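Local coordinates for protein dehydroascorbate reductase (Chlamydomonas reinhardtii, PDB 5XFT) that probably reduces dehydroascorbate to ascorbate at the expense of glutathione, as a member of the DHAR family of the glutathione transferase superfamily, at residues A[108-113]-A[120-125]; A[23-28]-A[195-200]. All coordinates share one frame; numbering follows the deposited sequence.

From the N terminus the chain first enters the thioredoxin-like half of the protein, where helix 22-33 supplies residues 23-28 of interaction 2. It then completes the sheet and crosses into the helical C-terminal half. There helix 103-112 ends, a short connection follows, and helix 118-138 starts back; residues 108-113 and 120-125 meet as interaction 1 and close a loop of only six residues. Much later the chain returns to helix 22-33 through residues 195-200. Interaction 2 thus closes a long loop of 166 residues, and interaction 1 is nested inside it. Interaction 1 stays within the helical half; interaction 2 ties the two halves together. Their centres lie about 26 Å apart.

Interaction 1: residues A[108-113]-A[120-125]; sequences RAILIG and DKVAAL
Ile110 packs against Lys121, Val122 and Leu125. Its CB leaves the helix across the direction of the partner, and CG1 then turns toward it. CG1 lies anti to the carbonyl carbon (chi1 -69°), and the extended chi2 (168°) carries CD1 further over. Ile110 CG1 meets Lys121 CB at 3.7 Å, and the two side chains run alongside each other, pointing opposite ways. Ile110 CD1 touches Leu125 CD2 at 3.7 Å, where the two side chains are nearly perpendicular. Ile110 CD1 also lies 4.0 Å from Val122 CG2. The two helices form an antiparallel hairpin in the all-helical C-terminal domain of the glutathione transferase fold. Their short axes come within 9.1 Å at a crossing angle of -150°. At the more exposed margin, Ala109 CB sits against the aliphatic chain of Lys121. Ala109 CB is 3.6 Å from Lys121 CG, and CD and CE of the same lysine are nearly as close. The lysine chain bends at chi2 and chi4, so it wraps this methyl before NZ turns off to a long, weak ion pair with Glu117. Leu169 of helix 153-173 packs against both Ile110 and Leu125 on the buried side.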
loop_
_atom_site.group_PDB
_atom_site.type_symbol
_atom_site.label_atom_id
_atom_site.label_comp_id
_atom_site.label_asym_id
_atom_site.label_seq_id
_atom_site.Cartn_x
_atom_site.Cartn_y
_atom_site.Cartn_z
ATOM N N ARG A 108 10.748 -5.710 -6.177
ATOM C CA ARG A 108 10.431 -5.759 -7.594
ATOM C C ARG A 108 11.638 -6.196 -8.414
ATOM O O ARG A 108 11.508 -7.043 -9.302
ATOM C CB ARG A 108 9.919 -4.401 -8.068
ATOM C CG ARG A 108 9.703 -4.336 -9.568
ATOM C CD ARG A 108 9.280 -2.958 -9.997
ATOM N NE ARG A 108 10.296 -1.969 -9.670
ATOM C CZ ARG A 108 10.124 -0.658 -9.781
ATOM N NH1 ARG A 108 8.964 -0.170 -10.203
ATOM N NH2 ARG A 108 11.113 0.161 -9.457
ATOM N N ALA A 109 12.819 -5.639 -8.131
ATOM C CA ALA A 109 14.010 -6.042 -8.870
ATOM C C ALA A 109 14.292 -7.525 -8.689
ATOM O O ALA A 109 14.900 -8.158 -9.560
ATOM C CB ALA A 109 15.214 -5.210 -8.427
ATOM N N ILE A 110 13.866 -8.089 -7.560
ATOM C CA ILE A 110 13.968 -9.527 -7.356
ATOM C C ILE A 110 12.982 -10.256 -8.257
ATOM O O ILE A 110 13.332 -11.242 -8.916
ATOM C CB ILE A 110 13.742 -9.869 -5.874
ATOM C CG1 ILE A 110 14.912 -9.363 -5.025
ATOM C CG2 ILE A 110 13.512 -11.373 -5.691
ATOM C CD1 ILE A 110 14.640 -9.413 -3.556
ATOM N N LEU A 111 11.735 -9.776 -8.316
ATOM C CA LEU A 111 10.735 -10.510 -9.089
ATOM C C LEU A 111 11.011 -10.448 -10.587
ATOM O O LEU A 111 10.890 -11.463 -11.282
ATOM C CB LEU A 111 9.330 -9.991 -8.794
ATOM C CG LEU A 111 8.620 -10.567 -7.563
ATOM C CD1 LEU A 111 7.145 -10.170 -7.563
ATOM C CD2 LEU A 111 8.775 -12.081 -7.484
ATOM N N ILE A 112 11.373 -9.277 -11.110
ATOM C CA ILE A 112 11.350 -9.068 -12.556
ATOM C C ILE A 112 12.648 -8.456 -13.070
ATOM O O ILE A 112 12.669 -7.841 -14.141
ATOM C CB ILE A 112 10.145 -8.193 -12.957
ATOM C CG1 ILE A 112 10.259 -6.795 -12.359
ATOM C CG2 ILE A 112 8.839 -8.817 -12.505
ATOM C CD1 ILE A 112 9.066 -5.912 -12.679
ATOM N N GLY A 113 13.740 -8.642 -12.336
ATOM C CA GLY A 113 15.006 -8.063 -12.721
ATOM C C GLY A 113 15.955 -9.053 -13.369
ATOM O O GLY A 113 15.667 -10.248 -13.484
ATOM N N ASP A 120 22.424 -9.406 -5.059
ATOM C CA ASP A 120 22.548 -8.096 -4.427
ATOM C C ASP A 120 21.188 -7.575 -3.985
ATOM O O ASP A 120 21.038 -7.075 -2.865
ATOM C CB ASP A 120 23.219 -7.100 -5.378
ATOM C CG ASP A 120 24.665 -7.458 -5.688
ATOM O OD1 ASP A 120 25.263 -8.265 -4.938
ATOM O OD2 ASP A 120 25.204 -6.931 -6.686
ATOM N N LYS A 121 20.178 -7.699 -4.850
ATOM C CA LYS A 121 18.855 -7.183 -4.507
ATOM C C LYS A 121 18.260 -7.918 -3.307
ATOM O O LYS A 121 17.583 -7.310 -2.469
ATOM C CB LYS A 121 17.933 -7.283 -5.720
ATOM C CG LYS A 121 18.252 -6.270 -6.817
ATOM C CD LYS A 121 18.259 -4.841 -6.273
ATOM C CE LYS A 121 18.432 -3.808 -7.380
ATOM N NZ LYS A 121 19.644 -4.048 -8.209
ATOM N N VAL A 122 18.498 -9.227 -3.210
ATOM C CA VAL A 122 18.081 -9.980 -2.032
ATOM C C VAL A 122 18.738 -9.405 -0.786
ATOM O O VAL A 122 18.076 -9.181 0.244
ATOM C CB VAL A 122 18.413 -11.475 -2.212
ATOM C CG1 VAL A 122 18.163 -12.244 -0.917
ATOM C CG2 VAL A 122 17.596 -12.073 -3.340
ATOM N N ALA A 123 20.046 -9.140 -0.862
ATOM C CA ALA A 123 20.737 -8.570 0.291
ATOM C C ALA A 123 20.120 -7.231 0.699
ATOM O O ALA A 123 19.784 -7.015 1.874
ATOM C CB ALA A 123 22.226 -8.426 -0.020
ATOM N N ALA A 124 19.930 -6.333 -0.273
ATOM C CA ALA A 124 19.371 -5.014 0.017
ATOM C C ALA A 124 17.971 -5.124 0.612
ATOM O O ALA A 124 17.642 -4.442 1.596
ATOM C CB ALA A 124 19.355 -4.172 -1.257
ATOM N N LEU A 125 17.130 -5.979 0.024
ATOM C CA LEU A 125 15.799 -6.211 0.574
ATOM C C LEU A 125 15.882 -6.583 2.042
ATOM O O LEU A 125 15.144 -6.036 2.875
ATOM C CB LEU A 125 15.076 -7.316 -0.204
ATOM C CG LEU A 125 13.719 -7.687 0.400
ATOM C CD1 LEU A 125 12.756 -6.512 0.254
ATOM C CD2 LEU A 125 13.136 -8.947 -0.220
#

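Interaction 2: residues A[23-28]-A[195-200]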
loop_
_atom_site.group_PDB
_atom_site.type_symbol
_atom_site.label_atom_id
_atom_site.label_comp_id
_atom_site.label_asym_id
_atom_site.label_seq_id
_atom_site.Cartn_x
_atom_site.Cartn_y
_atom_site.Cartn_z
ATOM N N PHE A 23 -0.473 1.449 -4.157
ATOM C CA PHE A 23 -0.599 2.885 -3.929
ATOM C C PHE A 23 -2.056 3.284 -3.705
ATOM O O PHE A 23 -2.370 4.045 -2.775
ATOM C CB PHE A 23 0.027 3.641 -5.102
ATOM C CG PHE A 23 1.447 3.242 -5.366
ATOM C CD1 PHE A 23 2.487 3.886 -4.722
ATOM C CD2 PHE A 23 1.745 2.197 -6.229
ATOM C CE1 PHE A 23 3.806 3.507 -4.943
ATOM C CE2 PHE A 23 3.061 1.813 -6.454
ATOM C CZ PHE A 23 4.092 2.471 -5.809
ATOM N N CYS A 24 -2.958 2.769 -4.551
ATOM C CA CYS A 24 -4.381 2.790 -4.225
ATOM C C CYS A 24 -4.612 2.243 -2.830
ATOM O O CYS A 24 -5.349 2.833 -2.030
ATOM C CB CYS A 24 -5.175 1.951 -5.221
ATOM S SG CYS A 24 -5.076 2.427 -6.938
ATOM N N HIS A 25 -3.988 1.103 -2.525
ATOM C CA HIS A 25 -4.129 0.520 -1.196
ATOM C C HIS A 25 -3.720 1.514 -0.117
ATOM O O HIS A 25 -4.360 1.593 0.937
ATOM C CB HIS A 25 -3.305 -0.766 -1.098
ATOM C CG HIS A 25 -3.704 -1.655 0.039
ATOM N ND1 HIS A 25 -3.015 -2.802 0.360
ATOM C CD2 HIS A 25 -4.724 -1.569 0.925
ATOM C CE1 HIS A 25 -3.587 -3.383 1.401
ATOM N NE2 HIS A 25 -4.626 -2.654 1.764
ATOM N N ARG A 26 -2.673 2.302 -0.372
ATOM C CA ARG A 26 -2.218 3.266 0.626
ATOM C C ARG A 26 -3.256 4.360 0.844
ATOM O O ARG A 26 -3.581 4.709 1.989
ATOM C CB ARG A 26 -0.874 3.871 0.210
ATOM C CG ARG A 26 -0.604 5.228 0.870
ATOM C CD ARG A 26 0.530 6.016 0.183
ATOM N NE ARG A 26 1.247 6.841 1.142
ATOM C CZ ARG A 26 2.156 7.739 0.772
ATOM N NH1 ARG A 26 2.440 7.887 -0.518
ATOM N NH2 ARG A 26 2.801 8.477 1.664
ATOM N N VAL A 27 -3.810 4.903 -0.243
ATOM C CA VAL A 27 -4.855 5.914 -0.085
ATOM C C VAL A 27 -6.060 5.343 0.659
ATOM O O VAL A 27 -6.587 5.966 1.592
ATOM C CB VAL A 27 -5.247 6.487 -1.456
ATOM C CG1 VAL A 27 -6.487 7.352 -1.335
ATOM C CG2 VAL A 27 -4.089 7.282 -2.019
ATOM N N LEU A 28 -6.501 4.139 0.275
ATOM C CA LEU A 28 -7.650 3.506 0.918
ATOM C C LEU A 28 -7.418 3.297 2.408
ATOM O O LEU A 28 -8.301 3.573 3.232
ATOM C CB LEU A 28 -7.951 2.167 0.249
ATOM C CG LEU A 28 -8.327 2.175 -1.225
ATOM C CD1 LEU A 28 -8.455 0.759 -1.711
ATOM C CD2 LEU A 28 -9.617 2.916 -1.396
ATOM N N PRO A 195 -9.794 -3.963 11.479
ATOM C CA PRO A 195 -10.935 -3.780 10.567
ATOM C C PRO A 195 -10.632 -2.839 9.417
ATOM O O PRO A 195 -11.165 -3.030 8.318
ATOM C CB PRO A 195 -12.030 -3.213 11.483
ATOM C CG PRO A 195 -11.614 -3.599 12.869
ATOM C CD PRO A 195 -10.119 -3.567 12.859
ATOM N N GLU A 196 -9.801 -1.816 9.640
ATOM C CA GLU A 196 -9.403 -0.938 8.544
ATOM C C GLU A 196 -8.713 -1.724 7.440
ATOM O O GLU A 196 -8.966 -1.494 6.250
ATOM C CB GLU A 196 -8.485 0.175 9.053
ATOM C CG GLU A 196 -9.156 1.207 9.946
ATOM C CD GLU A 196 -9.060 0.864 11.424
ATOM O OE1 GLU A 196 -9.441 -0.265 11.814
ATOM O OE2 GLU A 196 -8.585 1.729 12.192
ATOM N N TRP A 197 -7.838 -2.660 7.817
ATOM C CA TRP A 197 -7.188 -3.520 6.838
ATOM C C TRP A 197 -8.184 -4.482 6.205
ATOM O O TRP A 197 -8.150 -4.711 4.989
ATOM C CB TRP A 197 -6.049 -4.283 7.513
ATOM C CG TRP A 197 -5.334 -5.263 6.639
ATOM C CD1 TRP A 197 -5.682 -6.563 6.402
ATOM C CD2 TRP A 197 -4.131 -5.028 5.897
ATOM N NE1 TRP A 197 -4.772 -7.150 5.552
ATOM C CE2 TRP A 197 -3.812 -6.227 5.226
ATOM C CE3 TRP A 197 -3.297 -3.919 5.727
ATOM C CZ2 TRP A 197 -2.695 -6.346 4.402
ATOM C CZ3 TRP A 197 -2.186 -4.041 4.911
ATOM C CH2 TRP A 197 -1.896 -5.246 4.258
ATOM N N GLN A 198 -9.082 -5.053 7.016
ATOM C CA GLN A 198 -10.054 -6.012 6.503
ATOM C C GLN A 198 -10.985 -5.383 5.479
ATOM O O GLN A 198 -11.466 -6.072 4.572
ATOM C CB GLN A 198 -10.875 -6.596 7.652
ATOM C CG GLN A 198 -10.096 -7.484 8.594
ATOM C CD GLN A 198 -10.921 -7.933 9.786
ATOM O OE1 GLN A 198 -12.091 -7.569 9.922
ATOM N NE2 GLN A 198 -10.313 -8.725 10.659
ATOM N N HIS A 199 -11.263 -4.087 5.611
ATOM C CA HIS A 199 -12.234 -3.469 4.718
ATOM C C HIS A 199 -11.729 -3.415 3.285
ATOM O O HIS A 199 -12.530 -3.445 2.346
ATOM C CB HIS A 199 -12.591 -2.072 5.220
ATOM C CG HIS A 199 -13.351 -2.080 6.509
ATOM N ND1 HIS A 199 -13.791 -3.243 7.102
ATOM C CD2 HIS A 199 -13.750 -1.069 7.317
ATOM C CE1 HIS A 199 -14.430 -2.949 8.221
ATOM N NE2 HIS A 199 -14.421 -1.637 8.374
ATOM N N VAL A 200 -10.413 -3.359 3.093
ATOM C CA VAL A 200 -9.858 -3.102 1.770
ATOM C C VAL A 200 -8.793 -4.135 1.427
ATOM O O VAL A 200 -7.855 -3.844 0.680
ATOM C CB VAL A 200 -9.301 -1.667 1.694
ATOM C CG1 VAL A 200 -10.441 -0.655 1.772
ATOM C CG2 VAL A 200 -8.304 -1.414 2.823
HETATM O O HOH W 1 -6.018 -4.454 3.623
#
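His25 reaches from helix 22-33 to Trp197 and Val200 near the end of the short helix 195-199. Its CE1 lies over one face of the indole, 3.8 Å from Trp197 CH2. The two rings are oblique: their planes make 50°, and the centroid of the imidazole is 5.1 Å from that of the six-membered indole ring. On the Val200 side, His25 NE2 is 3.6 Å from Val200 O, a contact that is not counted as a hydrogen bond, and also lies near Val200 CG2. Beside this, Leu28 CB packs on Val200 CG1 at 4.1 Å. Leu28, three residues further on and a little under one turn away, extends the apolar part of the contact.

A water links His25 and Trp197. It lies in the plane of the imidazole at its edge, 2.9 Å from His25 NE2. It appears to donate a hydrogen bond to Trp197 O, though the separation is unusually short and its length doubtful. It also rests over the centre of the indole system. The histidine CG is anti to the backbone N (chi1 -162°), which swings the ring out toward this water.

The second shell fixes the orientation of the ring. His25 ND1 is hydrogen-bonded to Tyr202 OH, and the two rings also meet edge-to-face. Both imidazole nitrogens are therefore engaged, which limits rotation of the ring. Trp197 in turn meets Tyr163 edge-to-face, and its NE1 makes a weak hydrogen bond to Asp201.

Cys24, beside His25, belongs to a Cys-x-x-Cys sequence (Cys21 and Cys24) straddling the start of helix 22-33, a placement consistent with the active-site helix of thioredoxin-like domains. The contact sets this helix against the C-terminal helical domain. Leu29 of helix 22-33 adds to the packing on Trp197 and Val200. Helix 153-173 touches both sides, through Pro160 on His25 and Ala159 on Trp197.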